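Malonyl acyl carrier protein transacylase (Streptococcus pneumoniae, PDB 3IM8) probably catalyses transfer of the malonyl group from malonyl-CoA to holo-acyl carrier protein, the step that supplies malonyl-ACP to fatty acid synthesis. Local coordinates at residues A113-Y118 with R246-P251; D21-Y26 with D43-I48; S127-A132 with V172-A177; A71-L76 with L97-A102; V260-G265 with K284-A289. All coordinates share one frame; numbering follows the deposited sequence.

Contact 1. Residues A113-Y118 with R246-P251; sequences AKRGAY and RQVKEP. With ACT (acetate ion), chain B.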
# COMPACT_ATOMS: atom_id res chain seq x y z
N ALA A 113 11.26 6.89 3.64
CA ALA A 113 11.33 8.28 4.11
C ALA A 113 11.54 9.24 2.96
O ALA A 113 10.93 10.30 2.92
CB ALA A 113 12.40 8.48 5.13
N LYS A 114 12.39 8.84 2.00
CA LYS A 114 12.64 9.63 0.79
C LYS A 114 11.45 9.60 -0.15
O LYS A 114 10.98 10.68 -0.58
CB LYS A 114 13.91 9.15 0.11
CG LYS A 114 15.18 9.81 0.70
CD LYS A 114 16.42 9.09 0.18
CE LYS A 114 17.76 9.75 0.59
NZ LYS A 114 17.92 11.09 -0.10
N ARG A 115 10.91 8.38 -0.41
CA ARG A 115 9.70 8.19 -1.22
C ARG A 115 8.57 9.09 -0.72
O ARG A 115 7.89 9.74 -1.53
CB ARG A 115 9.21 6.73 -1.20
CG ARG A 115 8.01 6.49 -2.05
CD ARG A 115 7.59 5.00 -2.04
NE ARG A 115 6.41 4.65 -2.87
CZ ARG A 115 5.14 4.61 -2.44
NH1 ARG A 115 4.80 5.01 -1.22
NH2 ARG A 115 4.18 4.21 -3.27
N GLY A 116 8.34 9.06 0.60
CA GLY A 116 7.27 9.90 1.22
C GLY A 116 7.43 11.39 0.93
O GLY A 116 6.50 12.07 0.45
N ALA A 117 8.64 11.88 1.22
CA ALA A 117 9.06 13.24 0.90
C ALA A 117 8.77 13.57 -0.55
O ALA A 117 8.03 14.52 -0.78
CB ALA A 117 10.57 13.47 1.24
N TYR A 118 9.26 12.77 -1.50
CA TYR A 118 9.09 13.09 -2.94
C TYR A 118 7.64 13.13 -3.33
O TYR A 118 7.26 13.97 -4.13
CB TYR A 118 9.78 12.09 -3.87
CG TYR A 118 11.28 11.90 -3.64
CD1 TYR A 118 11.87 10.65 -3.86
CD2 TYR A 118 12.11 12.97 -3.20
CE1 TYR A 118 13.24 10.45 -3.65
CE2 TYR A 118 13.50 12.78 -3.00
CZ TYR A 118 14.04 11.52 -3.23
OH TYR A 118 15.37 11.27 -3.06
N ARG A 246 7.83 3.25 -11.60
CA ARG A 246 6.49 3.43 -12.22
C ARG A 246 5.33 3.36 -11.23
O ARG A 246 4.31 4.02 -11.42
CB ARG A 246 6.28 2.46 -13.37
CG ARG A 246 7.28 2.72 -14.53
CD ARG A 246 6.84 2.05 -15.81
NE ARG A 246 6.87 0.60 -15.69
CZ ARG A 246 5.84 -0.22 -15.87
NH1 ARG A 246 4.63 0.22 -16.16
NH2 ARG A 246 6.02 -1.52 -15.76
N GLN A 247 5.49 2.55 -10.18
CA GLN A 247 4.41 2.34 -9.22
C GLN A 247 3.77 3.63 -8.70
O GLN A 247 2.54 3.66 -8.55
CB GLN A 247 4.88 1.48 -8.04
CG GLN A 247 3.80 1.08 -7.06
CD GLN A 247 4.29 1.21 -5.60
OE1 GLN A 247 4.97 2.19 -5.24
NE2 GLN A 247 3.95 0.23 -4.77
N VAL A 248 4.57 4.67 -8.44
CA VAL A 248 4.08 5.95 -7.85
C VAL A 248 3.23 6.77 -8.85
O VAL A 248 2.38 7.58 -8.47
CB VAL A 248 5.23 6.80 -7.13
CG1 VAL A 248 5.85 6.05 -5.96
CG2 VAL A 248 6.33 7.24 -8.09
N LYS A 249 3.39 6.47 -10.14
CA LYS A 249 2.69 7.22 -11.18
C LYS A 249 1.77 6.35 -12.04
O LYS A 249 1.23 6.83 -13.02
CB LYS A 249 3.72 7.98 -12.06
CG LYS A 249 4.58 7.03 -12.94
CD LYS A 249 5.55 7.76 -13.88
CE LYS A 249 6.73 6.86 -14.11
NZ LYS A 249 7.44 7.28 -15.32
N GLU A 250 1.60 5.06 -11.70
CA GLU A 250 0.67 4.16 -12.44
C GLU A 250 -0.38 3.49 -11.52
O GLU A 250 -0.19 3.45 -10.29
CB GLU A 250 1.48 3.13 -13.23
CG GLU A 250 2.25 3.77 -14.36
CD GLU A 250 2.97 2.79 -15.25
OE1 GLU A 250 2.51 1.65 -15.45
OE2 GLU A 250 4.02 3.20 -15.77
N PRO A 251 -1.50 2.96 -12.09
CA PRO A 251 -2.56 2.36 -11.24
C PRO A 251 -2.04 1.20 -10.36
O PRO A 251 -1.23 0.42 -10.79
CB PRO A 251 -3.60 1.87 -12.25
CG PRO A 251 -3.32 2.64 -13.52
CD PRO A 251 -1.88 2.98 -13.52
C ACT B . 0.42 5.72 -1.24
O ACT B . 0.16 5.54 -2.49
OXT ACT B . 1.66 5.53 -0.73
CH3 ACT B . -0.83 6.14 -0.50

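Contact 2. Residues D21-Y26 with D43-I48; sequences DFYDQY and DLRYLI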
# COMPACT_ATOMS: atom_id res chain seq x y z
N ASP A 21 1.29 -2.00 21.91
CA ASP A 21 1.08 -3.27 22.65
C ASP A 21 2.16 -4.34 22.29
O ASP A 21 2.86 -4.89 23.19
CB ASP A 21 -0.36 -3.80 22.46
CG ASP A 21 -0.81 -3.93 20.98
OD1 ASP A 21 -0.08 -3.60 20.04
OD2 ASP A 21 -1.96 -4.36 20.76
N PHE A 22 2.33 -4.59 21.00
CA PHE A 22 3.36 -5.52 20.54
C PHE A 22 4.74 -5.06 20.97
O PHE A 22 5.54 -5.89 21.37
CB PHE A 22 3.34 -5.66 19.03
CG PHE A 22 2.11 -6.31 18.50
CD1 PHE A 22 1.40 -7.27 19.26
CD2 PHE A 22 1.65 -6.03 17.20
CE1 PHE A 22 0.28 -7.90 18.72
CE2 PHE A 22 0.52 -6.67 16.67
CZ PHE A 22 -0.16 -7.58 17.43
N TYR A 23 5.01 -3.75 20.89
CA TYR A 23 6.33 -3.17 21.17
C TYR A 23 6.86 -3.44 22.58
O TYR A 23 8.03 -3.82 22.75
CB TYR A 23 6.37 -1.65 20.83
CG TYR A 23 7.67 -0.88 21.16
CD1 TYR A 23 8.58 -0.55 20.14
CD2 TYR A 23 7.95 -0.42 22.48
CE1 TYR A 23 9.75 0.18 20.41
CE2 TYR A 23 9.15 0.33 22.77
CZ TYR A 23 10.00 0.61 21.71
OH TYR A 23 11.12 1.28 21.91
N ASP A 24 5.99 -3.24 23.57
CA ASP A 24 6.31 -3.48 24.97
C ASP A 24 6.44 -4.98 25.31
O ASP A 24 7.27 -5.39 26.16
CB ASP A 24 5.25 -2.82 25.84
CG ASP A 24 5.34 -1.32 25.80
OD1 ASP A 24 6.46 -0.80 25.85
OD2 ASP A 24 4.31 -0.66 25.73
N GLN A 25 5.64 -5.80 24.62
CA GLN A 25 5.50 -7.22 24.93
C GLN A 25 6.49 -8.14 24.22
O GLN A 25 6.85 -9.17 24.75
CB GLN A 25 4.10 -7.70 24.59
CG GLN A 25 3.98 -9.18 24.82
CD GLN A 25 2.60 -9.55 25.18
OE1 GLN A 25 1.68 -8.76 25.03
NE2 GLN A 25 2.43 -10.77 25.67
N TYR A 26 6.86 -7.78 22.99
CA TYR A 26 7.67 -8.64 22.15
C TYR A 26 9.02 -7.99 21.76
O TYR A 26 9.04 -7.04 21.00
CB TYR A 26 6.83 -9.00 20.91
CG TYR A 26 5.61 -9.85 21.23
CD1 TYR A 26 5.73 -11.23 21.47
CD2 TYR A 26 4.35 -9.30 21.29
CE1 TYR A 26 4.62 -12.00 21.79
CE2 TYR A 26 3.22 -10.10 21.59
CZ TYR A 26 3.39 -11.43 21.84
OH TYR A 26 2.28 -12.20 22.12
N ASP A 43 13.08 9.58 17.05
CA ASP A 43 12.39 8.56 17.80
C ASP A 43 11.08 8.28 17.09
O ASP A 43 10.14 9.05 17.29
CB ASP A 43 12.13 9.09 19.25
CG ASP A 43 11.48 8.03 20.18
OD1 ASP A 43 10.93 7.01 19.74
OD2 ASP A 43 11.50 8.28 21.39
N LEU A 44 11.01 7.22 16.26
CA LEU A 44 9.75 6.84 15.59
C LEU A 44 8.66 6.33 16.55
O LEU A 44 7.45 6.48 16.29
CB LEU A 44 10.01 5.81 14.47
CG LEU A 44 8.82 5.27 13.64
CD1 LEU A 44 8.13 6.35 12.83
CD2 LEU A 44 9.31 4.12 12.70
N ARG A 45 9.07 5.71 17.64
CA ARG A 45 8.10 5.16 18.58
C ARG A 45 7.30 6.34 19.23
O ARG A 45 6.05 6.31 19.35
CB ARG A 45 8.85 4.33 19.64
CG ARG A 45 8.02 3.85 20.84
CD ARG A 45 7.16 2.64 20.42
NE ARG A 45 5.80 2.99 19.95
CZ ARG A 45 5.13 2.32 19.02
NH1 ARG A 45 5.68 1.27 18.43
NH2 ARG A 45 3.91 2.72 18.68
N TYR A 46 8.05 7.35 19.69
CA TYR A 46 7.45 8.58 20.21
C TYR A 46 6.57 9.28 19.14
O TYR A 46 5.44 9.70 19.41
CB TYR A 46 8.56 9.52 20.68
CG TYR A 46 7.99 10.78 21.28
CD1 TYR A 46 7.35 10.76 22.54
CD2 TYR A 46 8.07 11.99 20.59
CE1 TYR A 46 6.78 11.93 23.10
CE2 TYR A 46 7.54 13.16 21.12
CZ TYR A 46 6.89 13.14 22.37
OH TYR A 46 6.37 14.33 22.86
N LEU A 47 7.06 9.37 17.91
CA LEU A 47 6.22 9.94 16.82
C LEU A 47 4.91 9.20 16.72
O LEU A 47 3.83 9.80 16.73
CB LEU A 47 6.97 9.92 15.48
CG LEU A 47 6.36 10.59 14.25
CD1 LEU A 47 7.43 10.99 13.24
CD2 LEU A 47 5.37 9.67 13.61
N ILE A 48 4.99 7.87 16.63
CA ILE A 48 3.78 7.08 16.46
C ILE A 48 2.79 7.25 17.65
O ILE A 48 1.54 7.28 17.48
CB ILE A 48 4.11 5.55 16.15
CG1 ILE A 48 4.72 5.38 14.74
CG2 ILE A 48 2.84 4.72 16.21
CD1 ILE A 48 5.55 4.06 14.56

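Contact 3. Residues S127-A132 with V172-A177; sequences SGKMVA and VAVDRA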
# COMPACT_ATOMS: atom_id res chain seq x y z
N SER A 127 -4.10 18.69 -2.61
CA SER A 127 -4.13 19.08 -4.06
C SER A 127 -4.92 18.03 -4.91
O SER A 127 -5.27 16.96 -4.39
CB SER A 127 -2.70 19.30 -4.58
OG SER A 127 -1.98 18.08 -4.55
N GLY A 128 -5.21 18.33 -6.18
CA GLY A 128 -6.01 17.44 -7.05
C GLY A 128 -7.30 16.79 -6.48
O GLY A 128 -7.88 17.28 -5.54
N LYS A 129 -7.76 15.68 -7.05
CA LYS A 129 -9.03 15.11 -6.59
C LYS A 129 -8.97 13.58 -6.74
O LYS A 129 -8.16 13.09 -7.52
CB LYS A 129 -10.22 15.76 -7.34
CG LYS A 129 -11.63 15.35 -6.80
CD LYS A 129 -12.80 16.34 -7.05
CE LYS A 129 -14.13 15.65 -6.60
NZ LYS A 129 -15.37 16.48 -6.36
N MET A 130 -9.81 12.86 -5.99
CA MET A 130 -9.91 11.40 -5.95
C MET A 130 -11.37 11.01 -5.70
O MET A 130 -12.01 11.51 -4.75
CB MET A 130 -9.02 10.81 -4.82
CG MET A 130 -7.52 10.80 -5.18
SD MET A 130 -6.47 10.33 -3.80
CE MET A 130 -7.10 8.64 -3.69
N VAL A 131 -11.92 10.15 -6.55
CA VAL A 131 -13.28 9.79 -6.33
C VAL A 131 -13.30 8.30 -6.35
O VAL A 131 -12.68 7.73 -7.22
CB VAL A 131 -14.23 10.37 -7.43
CG1 VAL A 131 -15.63 9.82 -7.22
CG2 VAL A 131 -14.30 11.89 -7.31
N ALA A 132 -13.95 7.66 -5.39
CA ALA A 132 -14.21 6.23 -5.48
C ALA A 132 -15.48 6.02 -6.30
O ALA A 132 -16.56 6.51 -5.95
CB ALA A 132 -14.37 5.60 -4.10
N VAL A 172 -10.34 19.90 -12.34
CA VAL A 172 -11.29 20.13 -13.43
C VAL A 172 -11.47 18.85 -14.25
O VAL A 172 -12.61 18.49 -14.63
CB VAL A 172 -10.83 21.24 -14.37
CG1 VAL A 172 -11.72 21.26 -15.63
CG2 VAL A 172 -10.80 22.58 -13.60
N ALA A 173 -10.35 18.17 -14.50
CA ALA A 173 -10.37 16.92 -15.25
C ALA A 173 -11.15 15.84 -14.51
O ALA A 173 -11.96 15.11 -15.12
CB ALA A 173 -8.95 16.46 -15.60
N VAL A 174 -10.96 15.72 -13.19
CA VAL A 174 -11.70 14.68 -12.45
C VAL A 174 -13.22 14.97 -12.36
O VAL A 174 -14.03 14.04 -12.42
CB VAL A 174 -11.09 14.39 -11.05
CG1 VAL A 174 -12.11 13.59 -10.18
CG2 VAL A 174 -9.74 13.61 -11.18
N ASP A 175 -13.57 16.26 -12.19
CA ASP A 175 -14.98 16.73 -12.22
C ASP A 175 -15.62 16.36 -13.56
O ASP A 175 -16.78 15.96 -13.58
CB ASP A 175 -15.09 18.26 -12.00
CG ASP A 175 -14.84 18.69 -10.53
OD1 ASP A 175 -15.03 17.85 -9.62
OD2 ASP A 175 -14.44 19.86 -10.31
N ARG A 176 -14.89 16.49 -14.67
CA ARG A 176 -15.43 16.17 -16.01
C ARG A 176 -15.67 14.66 -16.09
O ARG A 176 -16.76 14.22 -16.52
CB ARG A 176 -14.51 16.74 -17.15
CG ARG A 176 -14.91 16.51 -18.66
CD ARG A 176 -16.31 17.03 -19.21
NE ARG A 176 -16.59 16.42 -20.55
CZ ARG A 176 -17.79 16.09 -21.06
NH1 ARG A 176 -18.91 16.31 -20.37
NH2 ARG A 176 -17.90 15.54 -22.27
N ALA A 177 -14.68 13.87 -15.63
CA ALA A 177 -14.84 12.41 -15.47
C ALA A 177 -16.09 11.93 -14.71
O ALA A 177 -16.77 11.04 -15.18
CB ALA A 177 -13.59 11.81 -14.85
O HOH W 1 -13.86 19.34 -7.15

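Contact 4. Residues A71-L76 with L97-A102; sequences AIYRLL and LVASGA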
# COMPACT_ATOMS: atom_id res chain seq x y z
N ALA A 71 7.54 -5.08 11.61
CA ALA A 71 7.54 -5.63 12.99
C ALA A 71 6.43 -6.67 13.22
O ALA A 71 6.67 -7.73 13.84
CB ALA A 71 7.38 -4.54 13.96
N ILE A 72 5.22 -6.39 12.75
CA ILE A 72 4.10 -7.33 12.88
C ILE A 72 4.37 -8.63 12.08
O ILE A 72 4.13 -9.76 12.55
CB ILE A 72 2.76 -6.68 12.45
CG1 ILE A 72 2.40 -5.54 13.41
CG2 ILE A 72 1.64 -7.73 12.51
CD1 ILE A 72 1.26 -4.74 13.02
N TYR A 73 4.89 -8.49 10.88
CA TYR A 73 5.25 -9.68 10.08
C TYR A 73 6.31 -10.50 10.80
O TYR A 73 6.15 -11.72 10.92
CB TYR A 73 5.72 -9.26 8.69
CG TYR A 73 6.80 -10.12 8.07
CD1 TYR A 73 6.50 -11.31 7.45
CD2 TYR A 73 8.14 -9.69 8.07
CE1 TYR A 73 7.53 -12.10 6.88
CE2 TYR A 73 9.14 -10.43 7.52
CZ TYR A 73 8.84 -11.63 6.92
OH TYR A 73 9.90 -12.35 6.36
N ARG A 74 7.35 -9.82 11.33
CA ARG A 74 8.40 -10.49 12.08
C ARG A 74 7.87 -11.20 13.33
O ARG A 74 8.31 -12.30 13.66
CB ARG A 74 9.56 -9.55 12.43
CG ARG A 74 10.47 -9.24 11.29
CD ARG A 74 11.45 -8.14 11.66
NE ARG A 74 12.44 -7.87 10.62
CZ ARG A 74 13.50 -7.09 10.80
NH1 ARG A 74 13.68 -6.51 11.98
NH2 ARG A 74 14.39 -6.92 9.81
N LEU A 75 6.89 -10.58 13.99
CA LEU A 75 6.21 -11.25 15.11
C LEU A 75 5.50 -12.53 14.66
O LEU A 75 5.68 -13.60 15.29
CB LEU A 75 5.26 -10.29 15.85
CG LEU A 75 4.38 -10.84 17.00
CD1 LEU A 75 5.17 -11.61 18.06
CD2 LEU A 75 3.58 -9.73 17.66
N LEU A 76 4.69 -12.43 13.59
CA LEU A 76 4.03 -13.58 13.00
C LEU A 76 5.07 -14.69 12.70
O LEU A 76 4.81 -15.87 13.02
CB LEU A 76 3.22 -13.18 11.74
CG LEU A 76 1.93 -12.37 11.95
CD1 LEU A 76 1.02 -12.51 10.80
CD2 LEU A 76 1.19 -12.85 13.20
N LEU A 97 8.35 -6.20 0.00
CA LEU A 97 9.73 -6.37 -0.50
C LEU A 97 10.67 -6.80 0.60
O LEU A 97 11.52 -7.67 0.37
CB LEU A 97 10.27 -5.12 -1.20
CG LEU A 97 9.73 -4.98 -2.64
CD1 LEU A 97 10.04 -3.55 -3.18
CD2 LEU A 97 10.28 -6.08 -3.60
N VAL A 98 10.53 -6.21 1.77
CA VAL A 98 11.29 -6.62 2.97
C VAL A 98 10.94 -8.05 3.40
O VAL A 98 11.84 -8.88 3.58
CB VAL A 98 11.13 -5.64 4.16
CG1 VAL A 98 11.79 -6.24 5.48
CG2 VAL A 98 11.78 -4.31 3.83
N ALA A 99 9.65 -8.35 3.50
CA ALA A 99 9.23 -9.69 3.85
C ALA A 99 9.66 -10.73 2.81
O ALA A 99 9.91 -11.86 3.16
CB ALA A 99 7.72 -9.73 4.09
N SER A 100 9.78 -10.34 1.53
CA SER A 100 10.05 -11.32 0.49
C SER A 100 11.52 -11.55 0.33
O SER A 100 11.93 -12.30 -0.56
CB SER A 100 9.44 -10.87 -0.85
OG SER A 100 10.08 -9.67 -1.24
N GLY A 101 12.32 -10.89 1.17
CA GLY A 101 13.76 -11.09 1.24
C GLY A 101 14.53 -10.18 0.30
O GLY A 101 15.76 -10.04 0.43
N ALA A 102 13.83 -9.58 -0.67
CA ALA A 102 14.51 -8.75 -1.68
C ALA A 102 15.06 -7.39 -1.21
O ALA A 102 16.09 -6.91 -1.71
CB ALA A 102 13.66 -8.58 -2.92

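Contact 5. Residues V260-G265 with K284-A289; sequences VMQEAG and KIDQTA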
# COMPACT_ATOMS: atom_id res chain seq x y z
N VAL A 260 -3.96 -13.48 -9.29
CA VAL A 260 -2.69 -14.16 -9.39
C VAL A 260 -2.37 -15.05 -8.16
O VAL A 260 -1.88 -16.19 -8.33
CB VAL A 260 -1.50 -13.16 -9.66
CG1 VAL A 260 -0.13 -13.82 -9.45
CG2 VAL A 260 -1.61 -12.55 -11.08
N MET A 261 -2.60 -14.54 -6.94
CA MET A 261 -2.38 -15.40 -5.78
C MET A 261 -3.37 -16.60 -5.73
O MET A 261 -2.97 -17.71 -5.45
CB MET A 261 -2.40 -14.59 -4.46
CG MET A 261 -1.42 -13.45 -4.44
SD MET A 261 -1.73 -12.40 -3.05
CE MET A 261 -0.09 -12.12 -2.48
N GLN A 262 -4.65 -16.39 -5.99
CA GLN A 262 -5.62 -17.52 -6.06
C GLN A 262 -5.25 -18.54 -7.13
O GLN A 262 -5.25 -19.74 -6.85
CB GLN A 262 -7.07 -17.03 -6.23
CG GLN A 262 -7.41 -16.06 -5.13
CD GLN A 262 -8.86 -15.81 -5.03
OE1 GLN A 262 -9.41 -15.06 -5.83
NE2 GLN A 262 -9.51 -16.45 -4.05
N GLU A 263 -4.86 -18.08 -8.32
CA GLU A 263 -4.26 -18.99 -9.31
C GLU A 263 -2.98 -19.69 -8.83
O GLU A 263 -2.76 -20.85 -9.21
CB GLU A 263 -3.98 -18.30 -10.65
CG GLU A 263 -5.21 -18.11 -11.52
CD GLU A 263 -5.74 -19.43 -12.15
OE1 GLU A 263 -6.97 -19.66 -12.02
OE2 GLU A 263 -4.96 -20.23 -12.74
N ALA A 264 -2.14 -19.05 -8.00
CA ALA A 264 -0.92 -19.73 -7.52
C ALA A 264 -1.30 -20.72 -6.46
O ALA A 264 -0.42 -21.33 -5.81
CB ALA A 264 0.13 -18.75 -6.98
N GLY A 265 -2.60 -20.89 -6.29
CA GLY A 265 -3.17 -21.80 -5.30
C GLY A 265 -3.15 -21.31 -3.87
O GLY A 265 -3.20 -22.12 -2.94
N LYS A 284 -14.77 -8.84 -0.66
CA LYS A 284 -15.58 -8.56 -1.81
C LYS A 284 -15.09 -9.38 -3.02
O LYS A 284 -15.88 -9.99 -3.71
CB LYS A 284 -15.61 -7.05 -2.12
CG LYS A 284 -15.76 -6.12 -0.91
CD LYS A 284 -17.18 -5.59 -0.72
CE LYS A 284 -17.23 -4.52 0.35
NZ LYS A 284 -18.51 -3.75 0.24
N ILE A 285 -13.78 -9.41 -3.26
CA ILE A 285 -13.22 -10.22 -4.36
C ILE A 285 -13.64 -11.66 -4.23
O ILE A 285 -14.08 -12.26 -5.18
CB ILE A 285 -11.66 -10.13 -4.43
CG1 ILE A 285 -11.26 -8.66 -4.72
CG2 ILE A 285 -11.11 -11.05 -5.53
CD1 ILE A 285 -9.91 -8.25 -4.16
N ASP A 286 -13.49 -12.24 -3.04
CA ASP A 286 -13.88 -13.62 -2.81
C ASP A 286 -14.25 -13.82 -1.33
O ASP A 286 -13.41 -14.10 -0.51
CB ASP A 286 -12.74 -14.55 -3.24
CG ASP A 286 -13.09 -16.06 -3.10
OD1 ASP A 286 -14.25 -16.42 -2.78
OD2 ASP A 286 -12.17 -16.88 -3.29
N GLN A 287 -15.54 -13.68 -1.01
CA GLN A 287 -16.09 -14.06 0.31
C GLN A 287 -15.79 -15.48 0.79
O GLN A 287 -15.84 -15.70 1.99
CB GLN A 287 -17.61 -13.84 0.38
CG GLN A 287 -18.43 -14.92 -0.34
CD GLN A 287 -18.82 -14.53 -1.77
OE1 GLN A 287 -19.84 -13.85 -1.98
NE2 GLN A 287 -18.00 -14.97 -2.76
N THR A 288 -15.49 -16.43 -0.10
CA THR A 288 -15.10 -17.78 0.35
C THR A 288 -13.63 -17.91 0.76
O THR A 288 -13.25 -18.94 1.33
CB THR A 288 -15.35 -18.92 -0.71
OG1 THR A 288 -14.42 -18.79 -1.81
CG2 THR A 288 -16.82 -18.90 -1.20
N ALA A 289 -12.81 -16.89 0.48
CA ALA A 289 -11.38 -16.94 0.83
C ALA A 289 -11.20 -16.85 2.35
O ALA A 289 -11.86 -16.08 3.04
CB ALA A 289 -10.56 -15.81 0.09

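Contact 1. Residues A113-Y118 with R246-P251
Arg115 reaches from helix 105-122 to Gln247 and Val248 of segment 246-251. Its chain is fully stretched, with CG anti to the backbone N (chi1 -178°) and every later torsion to NE also near 180°, which carries the guanidinium well clear of its own helix, beside Ser90 and His199. There NH2 donates to Gln247 OE1 at 2.9 Å; the N-H...O angle is only 138°, and the donor stands above the amide's carbonyl plane. The two side chains cross at about a right angle. Val248 approaches the guanidinium obliquely, its CG1 lying 3.4 Å from Arg115 NE. At the guanidinium's edge Arg115 NH1 donates to OXT of an acetate ion at 3.2 Å, a bond straighter than the one to Gln247, and NH2 also bonds to Ser90 OG. Three residues along, Tyr118 turns to helix 204-215, where its OH bonds to Thr213. Across the contact, Gln247 binds Ser90 O through NE2 and His199 ND1 through its own backbone O; Ser90 and His199 are the predicted active-site residues. The acetate, probably from the crystallisation liquor, meets Ser90 OG and His199 NE2 as well. A buried arginine holding a carboxylate beside the serine is consistent with the acyltransferase family's use of such an arginine to receive the malonyl carboxylate, with Gln247 helping to fix its guanidinium.

Contact 2. Residues D21-Y26 with D43-I48
Arg45 lays its aliphatic chain over one face of the Tyr23 ring, the two side chains sliding past each other in opposite directions. CD sits almost exactly over the ring centre, 3.4 Å from the Tyr23 centroid and 7° off the ring normal, a CH-pi contact. A bend at chi2 (78°) and another at chi3 bring CD down on the ring, while the guanidinium is turned 64° from the ring plane instead of stacking on it. Its NH1 stays near the base of the tyrosine, 3.8 Å from Tyr23 CB, and Arg45 CG passes 3.9 Å from Tyr23 CZ. Helices 20-25 and 44-50 meet here among the helices of the acyl transferase domain, with helix 27-40 between them in the chain; its Ile33 touches both side chains. The polar ends are held by other residues: Tyr23 OH bonds to Asp34, and Arg45 NH2 forms a salt bridge with Asp49 and a hydrogen bond to Met18 O. Asp43 is the N-cap of helix 44-50, its OD1 accepting from Tyr46 N at 2.9 Å in a nearly straight bond. Phe22, next to Tyr23, packs instead on helices 27-40, 58-78 and 297-304.

Contact 3. Residues S127-A132 with V172-A177
Asp175 OD1 accepts a hydrogen bond from a water at 3.1 Å and faces Lys129 NZ at 3.6 Å in a loose salt bridge. The same water accepts a weak bond from Lys129 NZ, closing a small triangle of ammonium, carboxylate and water. Lys129 runs extended beyond CG and passes the carboxylate with CD 3.7 Å from Asp175 OD1, and the two side chains cross at about a right angle. Nearer the backbone the contact turns apolar. Lys129 CG rests 3.8 Å from Val174 CG1, and that same methyl meets Val131 CG2 at 4.0 Å, the two valines sliding past each other in opposite directions. Val174 thus sits across Lys129 and Val131, which point to the helix from alternate positions of the strand; Met130 between them points away from it and touches Val166 and Ala168 of strand 164-169. The partners are strand 129-134, in the mixed five-stranded sheet, and helix 171-184, which packs on its face; the short segments run nearly parallel, 22° apart, with axes 8.4 Å apart at closest approach. Such a long, water-assisted ion pair at the partly exposed border of the valine packing probably adds a modest electrostatic attraction between helix and sheet.

Contact 4. Residues A71-L76 with L97-A102
Tyr73 lies flat against Ala99, and the whole contact can be followed along its side chain. From CB, which points across to the other helix, chi1 is 146°, well off a staggered value, and this swing, with chi2 near 81°, lays one ring face on the alanine. CG is 4.1 Å from Ala99 CB, and the approach tightens along the ring. CE1 stands 3.7 Å from Ala99 CB on one flank; on the other, CE2 meets Ala99 CA at 3.7 Å. CZ comes within 3.6 Å of Ala99 CB. That methyl lies over the middle of the ring, 3.6 Å from the Tyr73 centroid and 11° off the normal, making a CH-pi contact. Helix 58-78, which carries the tyrosine, packs here on the C-terminal end of helix 92-99. The latter follows strand 85-88 of the parallel sheet and the GxSxG sequence around Ser90, which fits the nucleophile elbow expected of this acyltransferase fold. Strand 4-8 of the same sheet touches both partners, Phe6 on Tyr73 and Phe8 on Ala99. At the tip, Tyr73 OH is 3.2 Å from Ala99 O. Beyond Ala99 the helix ends, and Gly101 leaves helical angles with a positive phi. Arg74, the next residue after the tyrosine, bonds through NH1 to Thr32 of helix 27-40.

Contact 5. Residues V260-G265 with K284-A289
Two helix ends face each other here, and the nearest CA atoms, those of Gln262 and Ala289, are 9.0 Å apart, which leaves side chains to span the gap. Gln262, extended beyond CG, reaches over to Asp286 and donates from NE2 to OD2 at 2.8 Å, with an N-H...O angle of 152°. The acceptor lies in the amide plane, and OD2 uses its anti lone pair, although the amide and carboxylate planes are 48° apart. Asp286 leaves helix 277-285 and opens a type I beta turn to Ala289, leading into strand 290-294. Its OD1 accepts from Thr288 N in an Asx turn and from Thr288 OG1 at 2.6 Å; the carboxylate is thus bonded at both oxygens, which should restrict its rotation. Ile285 CG2 and Ala289 CB lie loosely near the Gln262 amide, at 4.4 Å from OE1 and 4.3 Å from NE2 respectively. Phe269 of strand 268-272 touches both Gln262 and Ala289.

How the contacts relate
Contact 1 is the one at the active site: Arg115 lies about 3 Å from Ser90 and 4 Å from His199, side chain to side chain. Contact 4 holds the C-terminal end of helix 92-99, which starts just past Ser90, and its centre is 21 Å from that of contact 1. Contacts 2 and 4 touch directly, Tyr26 CD1 packing on Leu75 CD1 at 3.5 Å and Phe22 CD1 on Leu75 CD2 at 3.7 Å. Contact 3 belongs to the separate mixed sheet, with Val174 about 12 Å from His199 between side chains. Contact 5 borders the parallel sheet on the far side of the chain's centre from contact 1, centres 27 Å apart.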